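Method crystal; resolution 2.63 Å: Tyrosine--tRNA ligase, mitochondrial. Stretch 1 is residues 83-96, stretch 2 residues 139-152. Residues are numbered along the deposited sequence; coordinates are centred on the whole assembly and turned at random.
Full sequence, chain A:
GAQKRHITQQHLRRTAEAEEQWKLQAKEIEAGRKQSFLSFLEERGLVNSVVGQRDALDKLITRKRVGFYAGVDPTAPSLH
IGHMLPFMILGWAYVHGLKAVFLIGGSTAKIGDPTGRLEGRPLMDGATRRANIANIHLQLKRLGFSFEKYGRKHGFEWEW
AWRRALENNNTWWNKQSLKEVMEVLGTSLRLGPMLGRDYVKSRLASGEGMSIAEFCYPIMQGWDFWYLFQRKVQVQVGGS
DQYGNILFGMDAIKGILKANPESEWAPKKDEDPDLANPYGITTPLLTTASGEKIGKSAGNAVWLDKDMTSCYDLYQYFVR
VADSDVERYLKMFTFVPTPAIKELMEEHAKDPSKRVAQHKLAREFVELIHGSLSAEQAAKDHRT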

# COMPACT_ATOMS: atom_id res chain seq x y z
N HIS A 83 -20.99 -13.37 -15.90
CA HIS A 83 -20.82 -11.97 -15.51
C HIS A 83 -22.07 -11.12 -15.74
O HIS A 83 -22.09 -9.97 -15.30
CB HIS A 83 -19.67 -11.33 -16.30
CG HIS A 83 -18.35 -12.00 -16.11
ND1 HIS A 83 -17.62 -11.91 -14.95
CD2 HIS A 83 -17.60 -12.75 -16.96
CE1 HIS A 83 -16.50 -12.59 -15.08
NE2 HIS A 83 -16.46 -13.10 -16.29
N MSE A 84 -23.09 -11.65 -16.40
CA MSE A 84 -24.12 -10.79 -16.97
C MSE A 84 -25.12 -10.22 -15.97
O MSE A 84 -25.63 -9.13 -16.18
CB MSE A 84 -24.87 -11.55 -18.07
CG MSE A 84 -24.10 -11.61 -19.39
SE MSE A 84 -23.62 -9.85 -20.07
CE MSE A 84 -25.35 -8.97 -19.85
N LEU A 85 -25.39 -10.94 -14.89
CA LEU A 85 -26.44 -10.50 -13.97
C LEU A 85 -26.13 -9.15 -13.34
O LEU A 85 -27.00 -8.26 -13.37
CB LEU A 85 -26.70 -11.56 -12.90
CG LEU A 85 -27.06 -12.94 -13.43
CD1 LEU A 85 -27.38 -13.84 -12.25
CD2 LEU A 85 -28.23 -12.89 -14.41
N PRO A 86 -24.95 -8.92 -12.75
CA PRO A 86 -24.64 -7.54 -12.31
C PRO A 86 -24.87 -6.54 -13.43
O PRO A 86 -25.54 -5.52 -13.23
CB PRO A 86 -23.16 -7.63 -11.90
CG PRO A 86 -22.93 -9.06 -11.60
CD PRO A 86 -23.84 -9.85 -12.49
N PHE A 87 -24.35 -6.84 -14.62
CA PHE A 87 -24.49 -5.91 -15.73
C PHE A 87 -25.95 -5.70 -16.10
O PHE A 87 -26.37 -4.57 -16.37
CB PHE A 87 -23.69 -6.44 -16.92
CG PHE A 87 -22.20 -6.46 -16.68
CD1 PHE A 87 -21.61 -5.53 -15.84
CD2 PHE A 87 -21.39 -7.41 -17.28
CE1 PHE A 87 -20.26 -5.54 -15.60
CE2 PHE A 87 -20.03 -7.43 -17.05
CZ PHE A 87 -19.47 -6.49 -16.21
N MSE A 88 -26.75 -6.77 -16.08
CA MSE A 88 -28.19 -6.62 -16.26
C MSE A 88 -28.67 -5.51 -15.34
O MSE A 88 -29.28 -4.54 -15.79
CB MSE A 88 -28.94 -7.92 -15.97
CG MSE A 88 -28.70 -9.04 -16.99
SE MSE A 88 -29.06 -8.52 -18.84
CE MSE A 88 -30.80 -7.70 -18.60
N ILE A 89 -28.35 -5.63 -14.04
CA ILE A 89 -28.74 -4.59 -13.10
C ILE A 89 -28.27 -3.23 -13.61
O ILE A 89 -29.08 -2.31 -13.80
CB ILE A 89 -28.19 -4.89 -11.69
CG1 ILE A 89 -28.92 -6.11 -11.11
CG2 ILE A 89 -28.32 -3.67 -10.77
CD1 ILE A 89 -28.57 -6.44 -9.66
N LEU A 90 -26.97 -3.10 -13.89
CA LEU A 90 -26.47 -1.86 -14.46
C LEU A 90 -27.33 -1.42 -15.63
O LEU A 90 -27.83 -0.28 -15.66
CB LEU A 90 -25.01 -2.02 -14.90
CG LEU A 90 -23.93 -2.17 -13.83
CD1 LEU A 90 -22.56 -1.99 -14.46
CD2 LEU A 90 -24.11 -1.18 -12.68
N GLY A 91 -27.54 -2.32 -16.59
CA GLY A 91 -28.38 -2.03 -17.73
C GLY A 91 -29.67 -1.39 -17.27
O GLY A 91 -29.98 -0.24 -17.64
N TRP A 92 -30.42 -2.11 -16.44
CA TRP A 92 -31.66 -1.55 -15.91
C TRP A 92 -31.40 -0.17 -15.32
O TRP A 92 -32.01 0.82 -15.74
CB TRP A 92 -32.27 -2.48 -14.87
CG TRP A 92 -32.91 -3.71 -15.47
CD1 TRP A 92 -32.49 -5.00 -15.35
CD2 TRP A 92 -34.09 -3.75 -16.28
NE1 TRP A 92 -33.33 -5.84 -16.04
CE2 TRP A 92 -34.32 -5.09 -16.62
CE3 TRP A 92 -34.97 -2.77 -16.76
CZ2 TRP A 92 -35.40 -5.49 -17.40
CZ3 TRP A 92 -36.04 -3.17 -17.54
CH2 TRP A 92 -36.24 -4.52 -17.86
N ALA A 93 -30.47 -0.09 -14.37
CA ALA A 93 -30.13 1.20 -13.77
C ALA A 93 -29.96 2.26 -14.84
O ALA A 93 -30.59 3.33 -14.79
CB ALA A 93 -28.85 1.06 -12.94
N TYR A 94 -29.15 1.97 -15.86
CA TYR A 94 -28.89 2.97 -16.89
C TYR A 94 -30.18 3.45 -17.53
O TYR A 94 -30.42 4.66 -17.63
CB TYR A 94 -27.95 2.39 -17.94
CG TYR A 94 -27.80 3.26 -19.17
CD1 TYR A 94 -27.11 4.46 -19.10
CD2 TYR A 94 -28.35 2.89 -20.39
CE1 TYR A 94 -26.97 5.27 -20.21
CE2 TYR A 94 -28.21 3.68 -21.50
CZ TYR A 94 -27.53 4.87 -21.41
OH TYR A 94 -27.39 5.67 -22.52
N VAL A 95 -31.05 2.52 -17.93
CA VAL A 95 -32.21 2.89 -18.74
C VAL A 95 -33.26 3.50 -17.82
O VAL A 95 -34.33 3.93 -18.28
CB VAL A 95 -32.79 1.68 -19.51
CG1 VAL A 95 -31.75 1.13 -20.49
CG2 VAL A 95 -33.28 0.60 -18.56
N HIS A 96 -32.98 3.54 -16.52
CA HIS A 96 -33.87 4.20 -15.58
C HIS A 96 -33.35 5.56 -15.15
O HIS A 96 -33.88 6.14 -14.19
CB HIS A 96 -34.12 3.31 -14.36
CG HIS A 96 -35.19 2.27 -14.58
ND1 HIS A 96 -36.44 2.36 -14.02
CD2 HIS A 96 -35.18 1.13 -15.31
CE1 HIS A 96 -37.17 1.32 -14.39
NE2 HIS A 96 -36.43 0.56 -15.17
N GLN A 139 -15.76 -5.62 -25.48
CA GLN A 139 -17.06 -6.23 -25.24
C GLN A 139 -17.95 -5.34 -24.39
O GLN A 139 -19.17 -5.28 -24.61
CB GLN A 139 -16.87 -7.60 -24.58
CG GLN A 139 -16.26 -8.64 -25.50
CD GLN A 139 -16.07 -9.98 -24.82
OE1 GLN A 139 -16.05 -10.07 -23.59
NE2 GLN A 139 -15.95 -11.04 -25.62
N LEU A 140 -17.38 -4.64 -23.41
CA LEU A 140 -18.19 -3.76 -22.57
C LEU A 140 -18.50 -2.45 -23.27
O LEU A 140 -19.61 -1.92 -23.15
CB LEU A 140 -17.49 -3.51 -21.23
CG LEU A 140 -17.52 -4.65 -20.21
CD1 LEU A 140 -16.78 -4.24 -18.95
CD2 LEU A 140 -18.94 -5.07 -19.87
N LYS A 141 -17.52 -1.90 -24.01
CA LYS A 141 -17.79 -0.71 -24.81
C LYS A 141 -19.00 -0.92 -25.72
O LYS A 141 -19.87 -0.05 -25.82
CB LYS A 141 -16.56 -0.33 -25.64
CG LYS A 141 -16.69 1.02 -26.34
CD LYS A 141 -15.55 1.30 -27.31
CE LYS A 141 -14.22 1.46 -26.60
NZ LYS A 141 -13.14 1.91 -27.53
N ARG A 142 -19.07 -2.08 -26.38
CA ARG A 142 -20.21 -2.37 -27.24
C ARG A 142 -21.43 -2.84 -26.46
O ARG A 142 -22.55 -2.71 -26.95
CB ARG A 142 -19.84 -3.41 -28.30
CG ARG A 142 -19.49 -4.80 -27.76
CD ARG A 142 -19.22 -5.78 -28.90
NE ARG A 142 -18.20 -5.30 -29.83
CZ ARG A 142 -17.66 -6.04 -30.79
NH1 ARG A 142 -18.02 -7.31 -30.95
NH2 ARG A 142 -16.74 -5.52 -31.59
N LEU A 143 -21.24 -3.37 -25.25
CA LEU A 143 -22.39 -3.76 -24.44
C LEU A 143 -23.13 -2.55 -23.90
O LEU A 143 -24.32 -2.63 -23.59
CB LEU A 143 -21.94 -4.67 -23.29
CG LEU A 143 -23.04 -5.15 -22.34
CD1 LEU A 143 -24.13 -5.90 -23.09
CD2 LEU A 143 -22.46 -6.03 -21.24
N GLY A 144 -22.44 -1.41 -23.76
CA GLY A 144 -23.10 -0.18 -23.39
C GLY A 144 -24.06 0.30 -24.45
O GLY A 144 -25.27 0.38 -24.22
N PHE A 145 -23.52 0.62 -25.64
CA PHE A 145 -24.38 0.99 -26.76
C PHE A 145 -25.45 -0.06 -27.00
O PHE A 145 -26.59 0.26 -27.35
CB PHE A 145 -23.53 1.19 -28.02
N SER A 146 -25.09 -1.34 -26.80
CA SER A 146 -26.08 -2.40 -26.95
C SER A 146 -27.22 -2.24 -25.96
O SER A 146 -28.39 -2.40 -26.32
CB SER A 146 -25.40 -3.76 -26.78
OG SER A 146 -26.33 -4.82 -26.98
N PHE A 147 -26.90 -1.91 -24.70
CA PHE A 147 -27.95 -1.66 -23.72
C PHE A 147 -28.78 -0.44 -24.09
O PHE A 147 -29.97 -0.38 -23.77
CB PHE A 147 -27.35 -1.47 -22.33
CG PHE A 147 -27.29 -2.73 -21.52
CD1 PHE A 147 -28.45 -3.37 -21.11
CD2 PHE A 147 -26.07 -3.26 -21.14
CE1 PHE A 147 -28.39 -4.52 -20.36
CE2 PHE A 147 -26.00 -4.41 -20.39
CZ PHE A 147 -27.16 -5.04 -19.99
N GLU A 148 -28.18 0.55 -24.76
CA GLU A 148 -28.95 1.70 -25.20
C GLU A 148 -29.95 1.30 -26.29
O GLU A 148 -31.15 1.59 -26.17
CB GLU A 148 -28.01 2.81 -25.70
CG GLU A 148 -28.70 4.12 -26.04
CD GLU A 148 -27.72 5.21 -26.42
OE1 GLU A 148 -26.64 5.29 -25.80
OE2 GLU A 148 -28.03 5.99 -27.35
N LYS A 149 -29.48 0.63 -27.34
CA LYS A 149 -30.34 0.14 -28.40
C LYS A 149 -31.45 -0.75 -27.84
O LYS A 149 -32.63 -0.40 -27.89
CB LYS A 149 -29.53 -0.64 -29.44
CG LYS A 149 -28.49 0.19 -30.18
CD LYS A 149 -27.58 -0.69 -31.03
N TYR A 150 -31.05 -1.91 -27.32
CA TYR A 150 -32.00 -2.85 -26.73
C TYR A 150 -32.95 -2.17 -25.76
O TYR A 150 -34.11 -2.57 -25.64
CB TYR A 150 -31.21 -3.97 -26.03
CG TYR A 150 -32.04 -5.12 -25.52
CD1 TYR A 150 -32.68 -5.99 -26.40
CD2 TYR A 150 -32.15 -5.37 -24.16
CE1 TYR A 150 -33.42 -7.06 -25.93
CE2 TYR A 150 -32.88 -6.44 -23.68
CZ TYR A 150 -33.52 -7.28 -24.57
OH TYR A 150 -34.25 -8.34 -24.09
N GLY A 151 -32.47 -1.15 -25.04
CA GLY A 151 -33.33 -0.46 -24.10
C GLY A 151 -34.40 0.37 -24.78
O GLY A 151 -35.58 0.28 -24.44
N ARG A 152 -34.01 1.17 -25.77
CA ARG A 152 -34.95 2.06 -26.43
C ARG A 152 -35.87 1.30 -27.38
O ARG A 152 -36.51 1.90 -28.25
CB ARG A 152 -34.21 3.16 -27.19

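A large side chain on one helix can pack against the bare backbone of a glycine on another; these two helices, crossing at -57° with a closest axial approach of 10.1 Å, illustrate the principle. At the centre lies Phe 147, which buries more surface than any other residue here. Its ring lies flat against the backbone of Gly 91, whose CA sits 3.7 Å from the ring centroid, close to the ring normal, in a CH-pi contact. A side chain at Gly 91 would point toward the facing helix, and its CB would fall only 2.2 Å from Phe 147 CE1; glycine leaves that space to the ring. The selenomethionine Met 88 starts away from the contact but curls back through three m torsions, bringing SE to the ring edge, 4.1 Å from Phe 147 CZ. Met 84, also selenomethionine, places its SE 4.2 Å from Leu 143 CD2.

Further along, Phe 87 receives Leu 140 over one ring face, with Leu 140 CD2 3.8 Å from Phe 87 CE2. In the other direction the principle recurs in smaller form: Val 95 CG1 rests 4.0 Å from Phe 147 O and 4.2 Å from Gly 151 CA. At the polar edge, Tyr 94 OH donates a weak hydrogen bond to Glu 148 OE1 (3.4 Å); Glu 148 is partly exposed, which suits a carboxylate.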